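PDB 3IT8: 2L protein from Yaba-like disease virus, which probably binds tumour necrosis factor, as related poxvirus 2L proteins do, using an MHC class I-like fold that ends in an immunoglobulin-like domain. Local coordinates for residues 184-189 with 200-205; 278-283 with 292-297. All blocks are in the same frame, centred on the assembly; numbering follows the deposited sequence.

Contact 1: residues 184-189 with 200-205; sequences PTVKVT and LECTVN
Thr185, Lys187 and Thr189 each exchange two backbone hydrogen bonds with a partner on the antiparallel strand 200-205, namely Asn205, Thr203 and Glu201, a ladder of six bonds that illustrates how two strands are held in register. The outer pairs include the shorter links: Asn205 N lies 2.7 Å from Thr185 O, and Thr189 N lies equally close to Glu201 O, though tilted 25° from that carbonyl's plane. In the central pair Thr203 N meets Lys187 O at 3.0 Å over a nearly straight bond (168° at the hydrogen), whereas the return link from Lys187 N to Thr203 O is longer, 3.2 Å.

Between these pairs stand the non-hydrogen-bonded ones, Val186 with Val204 and Val188 with Cys202, whose side chains share the opposite face of the sheet. Cys202 holds SG anti to its backbone N (chi1 -165°), which brings the sulfur 4.0 Å from Val186 CG1 and 4.1 Å from Val188 CG2, against both valines at once. Val186 and Val204 run side by side in the same direction, CG2 of the former 4.1 Å from CG1 of the latter, and the Pro184 ring sits beside Val204, CB and CG against its CG1. At the far end Leu200 CD2 approaches Val188 CG1 to 3.9 Å.

Strand 263-271 pairs with the other edge of 200-205, and Trp216 covers Val188, Leu200 and Cys202. A polar outer face backed by an apolar one that carries the disulfide cysteine is characteristic of the A-B hairpin of an immunoglobulin domain.

Contact 2: residues 278-283 with 292-297; sequences QPVCVV and VYTCSE
The Tyr293 ring meets segment 278-283 at two places. Cys281 O stands at the ring's edge, near its plane, 3.7 Å from CD1, while Val283 comes up obliquely, its CB 4.0 Å from CE1. The first torsion accounts for the ring's approach to this segment: CG is anti to the carbonyl carbon and beside the backbone N (chi1 -59°), the same N that donates to Cys281 O. The other flat group, the carboxamide of Gln278, lies on an extended chain against Ser296. Both OE1 and NE2 come close to Ser296 OG, but at poor angles, and neither approach counts as a hydrogen bond; NE2 has a bond to another partner, and the disorder of Ser296 leaves the detail doubtful.

Within the two segments a single hydrogen-bonded pair, Cys281 with Tyr293, joins the backbones; Val283 with Gln291 carries the pairing on. Tyr293 N sits 2.7 Å from Cys281 O, with 145° at the hydrogen; Cys281 N returns a bond to Tyr293 O, whose position is less certain. On the face away from the tyrosine, Val292 CG1 lies 4.2 Å from Val282 CG2 and also meets Val280, whose modelled position is too close to its neighbours to carry detail. Beyond Tyr293 the regular pairing ends, and Gln278 and Ser296 are 8.6 Å apart at their CA atoms.

The hairpin belongs to the three-stranded sheet of the domain: strand 213-218 bonds to Val280 and Val282 through Ile217 and Lys215. Phe222 covers Val280, Val282 and Val292 on one face, whereas Tyr293 and Cys281 turn to the facing sheet, where Tyr293 touches Val186 and Val188 of strand 185-189.

In the fold
Followed from the N terminus, the chain leaves the MHC-like part with its eight-stranded sheet and enters contact 1, which closes a ten-residue excursion between 189 and 200. Strands 213-218, 254-255 and 263-271 come next, and contact 2 then closes an eight-residue connection near the end of the modelled chain. The two hairpins neither nest nor cross; they follow in series, and the centres of contact 1 and contact 2 are about 9 Å apart. Each lies in a different sheet of one immunoglobulin sandwich, and the disulfide Cys202-Cys281 stitches the sheets through the core. Packing of Leu200 on Pro279 continues the join, while Cys295-Cys299 closes a small terminal loop.

Contact 1: residues 184-189 with 200-205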
ATOM      1  N   PRO D 184      39.264   3.126  14.891  1.00 48.87           N
ATOM      2  CA  PRO D 184      40.027   3.998  15.776  1.00 48.45           C
ATOM      3  C   PRO D 184      39.842   3.714  17.264  1.00 48.49           C
ATOM      4  O   PRO D 184      39.003   2.906  17.661  1.00 49.12           O
ATOM      5  CB  PRO D 184      39.499   5.371  15.410  1.00 49.72           C
ATOM      6  CG  PRO D 184      38.036   5.084  15.259  1.00 40.86           C
ATOM      7  CD  PRO D 184      38.039   3.802  14.431  1.00 40.86           C
ATOM      8  N   THR D 185      40.641   4.417  18.062  1.00 47.87           N
ATOM      9  CA  THR D 185      40.624   4.343  19.509  1.00 51.33           C
ATOM     10  C   THR D 185      40.152   5.716  19.927  1.00 58.90           C
ATOM     11  O   THR D 185      40.674   6.712  19.439  1.00 50.28           O
ATOM     12  CB  THR D 185      42.027   4.141  20.063  1.00112.00           C
ATOM     13  OG1 THR D 185      42.471   2.820  19.754  1.00 62.89           O
ATOM     14  CG2 THR D 185      42.046   4.351  21.557  1.00 62.89           C
ATOM     15  N   VAL D 186      39.176   5.790  20.821  1.00 61.26           N
ATOM     16  CA  VAL D 186      38.687   7.094  21.230  1.00 68.12           C
ATOM     17  C   VAL D 186      38.841   7.296  22.719  1.00 72.59           C
ATOM     18  O   VAL D 186      38.761   6.349  23.507  1.00 72.42           O
ATOM     19  CB  VAL D 186      37.199   7.284  20.849  1.00 41.58           C
ATOM     20  CG1 VAL D 186      36.782   8.734  21.055  1.00 41.20           C
ATOM     21  CG2 VAL D 186      36.971   6.843  19.416  1.00 41.20           C
ATOM     22  N   LYS D 187      39.082   8.546  23.087  1.00 44.21           N
ATOM     23  CA  LYS D 187      39.236   8.946  24.479  1.00 42.09           C
ATOM     24  C   LYS D 187      38.837  10.412  24.557  1.00 51.08           C
ATOM     25  O   LYS D 187      39.248  11.205  23.713  1.00 43.74           O
ATOM     26  CB  LYS D 187      40.687   8.766  24.922  1.00175.57           C
ATOM     27  CG  LYS D 187      41.138   7.313  24.931  1.00143.88           C
ATOM     28  CD  LYS D 187      42.609   7.173  24.585  1.00143.88           C
ATOM     29  CE  LYS D 187      42.992   5.708  24.434  1.00143.88           C
ATOM     30  NZ  LYS D 187      44.362   5.545  23.875  1.00143.88           N
ATOM     31  N   VAL D 188      38.011  10.764  25.536  1.00 61.57           N
ATOM     32  CA  VAL D 188      37.586  12.149  25.700  1.00 59.00           C
ATOM     33  C   VAL D 188      38.254  12.687  26.956  1.00 61.57           C
ATOM     34  O   VAL D 188      38.115  12.105  28.015  1.00 58.42           O
ATOM     35  CB  VAL D 188      36.067  12.274  25.893  1.00 60.77           C
ATOM     36  CG1 VAL D 188      35.700  13.737  26.057  1.00 46.23           C
ATOM     37  CG2 VAL D 188      35.329  11.670  24.712  1.00 46.23           C
ATOM     38  N   THR D 189      38.971  13.796  26.851  1.00 64.34           N
ATOM     39  CA  THR D 189      39.647  14.349  28.019  1.00 60.24           C
ATOM     40  C   THR D 189      39.069  15.673  28.482  1.00 62.39           C
ATOM     41  O   THR D 189      38.670  16.512  27.674  1.00 63.99           O
ATOM     42  CB  THR D 189      41.129  14.545  27.749  1.00 80.05           C
ATOM     43  OG1 THR D 189      41.726  13.282  27.437  1.00 61.41           O
ATOM     44  CG2 THR D 189      41.802  15.127  28.969  1.00 61.41           C
ATOM     45  N   LEU D 200      36.677  20.216  26.753  1.00 61.70           N
ATOM     46  CA  LEU D 200      36.591  18.802  26.422  1.00 64.72           C
ATOM     47  C   LEU D 200      37.331  18.516  25.130  1.00 61.40           C
ATOM     48  O   LEU D 200      37.230  19.269  24.163  1.00 57.02           O
ATOM     49  CB  LEU D 200      35.130  18.375  26.313  1.00 81.31           C
ATOM     50  CG  LEU D 200      34.511  18.151  27.690  1.00 62.37           C
ATOM     51  CD1 LEU D 200      33.015  18.006  27.587  1.00 62.37           C
ATOM     52  CD2 LEU D 200      35.137  16.910  28.302  1.00 62.37           C
ATOM     53  N   GLU D 201      38.087  17.428  25.126  1.00 67.42           N
ATOM     54  CA  GLU D 201      38.862  17.057  23.964  1.00 63.67           C
ATOM     55  C   GLU D 201      38.611  15.615  23.577  1.00 66.92           C
ATOM     56  O   GLU D 201      38.965  14.692  24.317  1.00 67.70           O
ATOM     57  CB  GLU D 201      40.342  17.249  24.255  1.00164.75           C
ATOM     58  CG  GLU D 201      41.232  16.917  23.091  1.00123.30           C
ATOM     59  CD  GLU D 201      42.691  17.005  23.460  1.00123.30           C
ATOM     60  OE1 GLU D 201      43.112  18.080  23.939  1.00123.30           O
ATOM     61  OE2 GLU D 201      43.415  16.002  23.279  1.00123.30           O
ATOM     62  N   CYS D 202      38.007  15.430  22.407  1.00 64.96           N
ATOM     63  CA  CYS D 202      37.705  14.106  21.878  1.00 65.24           C
ATOM     64  C   CYS D 202      38.833  13.763  20.922  1.00 66.33           C
ATOM     65  O   CYS D 202      39.074  14.500  19.980  1.00 65.03           O
ATOM     66  CB  CYS D 202      36.382  14.149  21.117  1.00107.66           C
ATOM     67  SG  CYS D 202      35.625  12.544  20.740  1.00 84.85           S
ATOM     68  N   THR D 203      39.548  12.671  21.168  1.00 75.28           N
ATOM     69  CA  THR D 203      40.625  12.302  20.262  1.00 64.64           C
ATOM     70  C   THR D 203      40.394  10.906  19.711  1.00 78.13           C
ATOM     71  O   THR D 203      40.210   9.936  20.457  1.00 70.93           O
ATOM     72  CB  THR D 203      41.997  12.337  20.942  1.00116.52           C
ATOM     73  OG1 THR D 203      42.411  11.001  21.232  1.00 65.67           O
ATOM     74  CG2 THR D 203      41.943  13.140  22.224  1.00 65.67           C
ATOM     75  N   VAL D 204      40.403  10.825  18.387  1.00 44.32           N
ATOM     76  CA  VAL D 204      40.187   9.575  17.675  1.00 40.04           C
ATOM     77  C   VAL D 204      41.525   9.147  17.072  1.00 48.88           C
ATOM     78  O   VAL D 204      42.112   9.867  16.281  1.00 49.99           O
ATOM     79  CB  VAL D 204      39.113   9.774  16.571  1.00 51.11           C
ATOM     80  CG1 VAL D 204      38.693   8.427  15.994  1.00 35.64           C
ATOM     81  CG2 VAL D 204      37.915  10.512  17.154  1.00 35.64           C
ATOM     82  N   ASN D 205      41.995   7.965  17.452  1.00 56.10           N
ATOM     83  CA  ASN D 205      43.290   7.487  16.998  1.00 52.32           C
ATOM     84  C   ASN D 205      43.336   6.423  15.929  1.00 56.48           C
ATOM     85  O   ASN D 205      42.720   5.353  16.042  1.00 59.36           O
ATOM     86  CB  ASN D 205      44.101   7.007  18.194  1.00135.90           C
ATOM     87  CG  ASN D 205      44.410   8.122  19.147  1.00 89.82           C
ATOM     88  OD1 ASN D 205      44.959   9.148  18.748  1.00 89.82           O
ATOM     89  ND2 ASN D 205      44.051   7.940  20.417  1.00 89.82           N
TER

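Contact 2: residues 278-283 with 292-297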
ATOM      1  N   GLN D 278      26.921  18.735  30.292  1.00 80.19           N
ATOM      2  CA  GLN D 278      28.272  18.360  29.896  1.00 80.19           C
ATOM      3  C   GLN D 278      28.154  17.449  28.687  1.00 80.19           C
ATOM      4  O   GLN D 278      27.682  16.317  28.793  1.00 80.19           O
ATOM      5  CB  GLN D 278      29.007  17.620  31.008  1.00184.40           C
ATOM      6  CG  GLN D 278      30.426  17.270  30.612  1.00113.39           C
ATOM      7  CD  GLN D 278      31.147  16.463  31.660  1.00113.39           C
ATOM      8  OE1 GLN D 278      30.818  15.300  31.903  1.00113.39           O
ATOM      9  NE2 GLN D 278      32.139  17.076  32.294  1.00113.39           N
ATOM     10  N   PRO D 279      28.601  17.930  27.520  1.00 65.84           N
ATOM     11  CA  PRO D 279      28.514  17.121  26.311  1.00 65.83           C
ATOM     12  C   PRO D 279      29.267  15.808  26.391  1.00 62.45           C
ATOM     13  O   PRO D 279      30.186  15.632  27.200  1.00 62.33           O
ATOM     14  CB  PRO D 279      29.086  18.046  25.244  1.00168.01           C
ATOM     15  CG  PRO D 279      30.148  18.758  25.991  1.00138.57           C
ATOM     16  CD  PRO D 279      29.442  19.115  27.282  1.00 69.05           C
ATOM     17  N   VAL D 280      28.828  14.889  25.542  1.00 56.21           N
ATOM     18  CA  VAL D 280      29.417  13.579  25.397  1.00 58.59           C
ATOM     19  C   VAL D 280      29.849  13.579  23.922  1.00 56.59           C
ATOM     20  O   VAL D 280      29.231  14.240  23.084  1.00 46.95           O
ATOM     21  CB  VAL D 280      28.378  12.491  25.669  1.00 88.31           C
ATOM     22  CG1 VAL D 280      27.234  12.596  24.687  1.00 60.39           C
ATOM     23  CG2 VAL D 280      29.025  11.157  25.571  1.00 60.39           C
ATOM     24  N   CYS D 281      30.918  12.872  23.595  1.00 64.37           N
ATOM     25  CA  CYS D 281      31.386  12.873  22.221  1.00 60.25           C
ATOM     26  C   CYS D 281      30.820  11.714  21.403  1.00 57.89           C
ATOM     27  O   CYS D 281      30.979  10.549  21.774  1.00 58.63           O
ATOM     28  CB  CYS D 281      32.920  12.824  22.197  1.00153.81           C
ATOM     29  SG  CYS D 281      33.647  12.994  20.536  1.00100.92           S
ATOM     30  N   VAL D 282      30.148  12.037  20.297  1.00 46.95           N
ATOM     31  CA  VAL D 282      29.608  11.010  19.405  1.00 42.94           C
ATOM     32  C   VAL D 282      30.467  11.008  18.144  1.00 53.34           C
ATOM     33  O   VAL D 282      30.540  12.007  17.436  1.00 44.40           O
ATOM     34  CB  VAL D 282      28.154  11.284  18.998  1.00 55.11           C
ATOM     35  CG1 VAL D 282      27.607  10.074  18.268  1.00 36.89           C
ATOM     36  CG2 VAL D 282      27.305  11.584  20.228  1.00 36.89           C
ATOM     37  N   VAL D 283      31.114   9.878  17.876  1.00 41.14           N
ATOM     38  CA  VAL D 283      32.000   9.724  16.725  1.00 32.88           C
ATOM     39  C   VAL D 283      31.394   8.944  15.573  1.00 40.80           C
ATOM     40  O   VAL D 283      30.997   7.792  15.746  1.00 41.39           O
ATOM     41  CB  VAL D 283      33.290   9.019  17.155  1.00 58.27           C
ATOM     42  CG1 VAL D 283      34.107   8.623  15.948  1.00 37.60           C
ATOM     43  CG2 VAL D 283      34.081   9.935  18.069  1.00 37.60           C
ATOM     44  N   VAL D 292      29.216   6.485  21.150  1.00 53.33           N
ATOM     45  CA  VAL D 292      29.234   7.583  22.106  1.00 50.48           C
ATOM     46  C   VAL D 292      30.381   7.387  23.097  1.00 54.30           C
ATOM     47  O   VAL D 292      30.686   6.260  23.499  1.00 56.56           O
ATOM     48  CB  VAL D 292      27.906   7.668  22.865  1.00 67.95           C
ATOM     49  CG1 VAL D 292      27.788   9.016  23.542  1.00 60.25           C
ATOM     50  CG2 VAL D 292      26.746   7.450  21.910  1.00 60.25           C
ATOM     51  N   TYR D 293      31.038   8.486  23.462  1.00 44.92           N
ATOM     52  CA  TYR D 293      32.167   8.447  24.396  1.00 43.99           C
ATOM     53  C   TYR D 293      32.042   9.556  25.433  1.00 45.45           C
ATOM     54  O   TYR D 293      31.709  10.695  25.105  1.00 48.31           O
ATOM     55  CB  TYR D 293      33.484   8.579  23.642  1.00 79.14           C
ATOM     56  CG  TYR D 293      33.696   7.495  22.616  1.00 51.56           C
ATOM     57  CD1 TYR D 293      33.267   7.659  21.294  1.00 51.56           C
ATOM     58  CD2 TYR D 293      34.318   6.299  22.961  1.00 51.56           C
ATOM     59  CE1 TYR D 293      33.464   6.646  20.333  1.00 51.56           C
ATOM     60  CE2 TYR D 293      34.515   5.284  22.017  1.00 51.56           C
ATOM     61  CZ  TYR D 293      34.089   5.467  20.706  1.00 51.56           C
ATOM     62  OH  TYR D 293      34.313   4.486  19.774  1.00 51.56           O
ATOM     63  N   THR D 294      32.344   9.228  26.684  1.00 39.52           N
ATOM     64  CA  THR D 294      32.181  10.199  27.766  1.00 46.50           C
ATOM     65  C   THR D 294      33.410  10.625  28.553  1.00 56.30           C
ATOM     66  O   THR D 294      34.543  10.555  28.081  1.00 59.97           O
ATOM     67  CB  THR D 294      31.164   9.669  28.796  1.00 65.63           C
ATOM     68  OG1 THR D 294      31.618   8.402  29.290  1.00 53.78           O
ATOM     69  CG2 THR D 294      29.794   9.493  28.168  1.00 53.78           C
ATOM     70  N   CYS D 295      33.115  11.074  29.773  1.00 83.50           N
ATOM     71  CA  CYS D 295      34.035  11.543  30.819  1.00 84.48           C
ATOM     72  C   CYS D 295      34.915  12.767  30.614  1.00 84.51           C
ATOM     73  O   CYS D 295      35.447  13.017  29.539  1.00 81.37           O
ATOM     74  CB  CYS D 295      34.893  10.384  31.357  1.00126.28           C
ATOM     75  SG  CYS D 295      35.912   9.504  30.146  1.00111.81           S
ATOM     76  N   SER D 296      35.034  13.533  31.696  1.00200.99           N
ATOM     77  CA  SER D 296      35.828  14.754  31.743  1.00200.99           C
ATOM     78  C   SER D 296      36.772  14.686  32.940  1.00200.99           C
ATOM     79  O   SER D 296      37.102  13.592  33.405  1.00200.99           O
ATOM     80  CB  SER D 296      34.915  15.974  31.872  1.00200.99           C
ATOM     81  OG  SER D 296      33.997  16.033  30.796  1.00200.99           O
ATOM     82  N   GLU D 297      37.186  15.847  33.452  1.00 97.03           N
ATOM     83  CA  GLU D 297      38.128  15.894  34.571  1.00 97.03           C
ATOM     84  C   GLU D 297      39.461  15.355  34.055  1.00 97.03           C
ATOM     85  O   GLU D 297      40.527  15.750  34.509  1.00 97.03           O
ATOM     86  CB  GLU D 297      37.637  15.021  35.738  1.00121.36           C
ATOM     87  CG  GLU D 297      36.578  15.667  36.617  1.00121.36           C
ATOM     88  CD  GLU D 297      35.472  16.325  35.813  1.00121.36           C
ATOM     89  OE1 GLU D 297      34.876  15.648  34.951  1.00121.36           O
ATOM     90  OE2 GLU D 297      35.199  17.521  36.044  1.00121.36           O
TER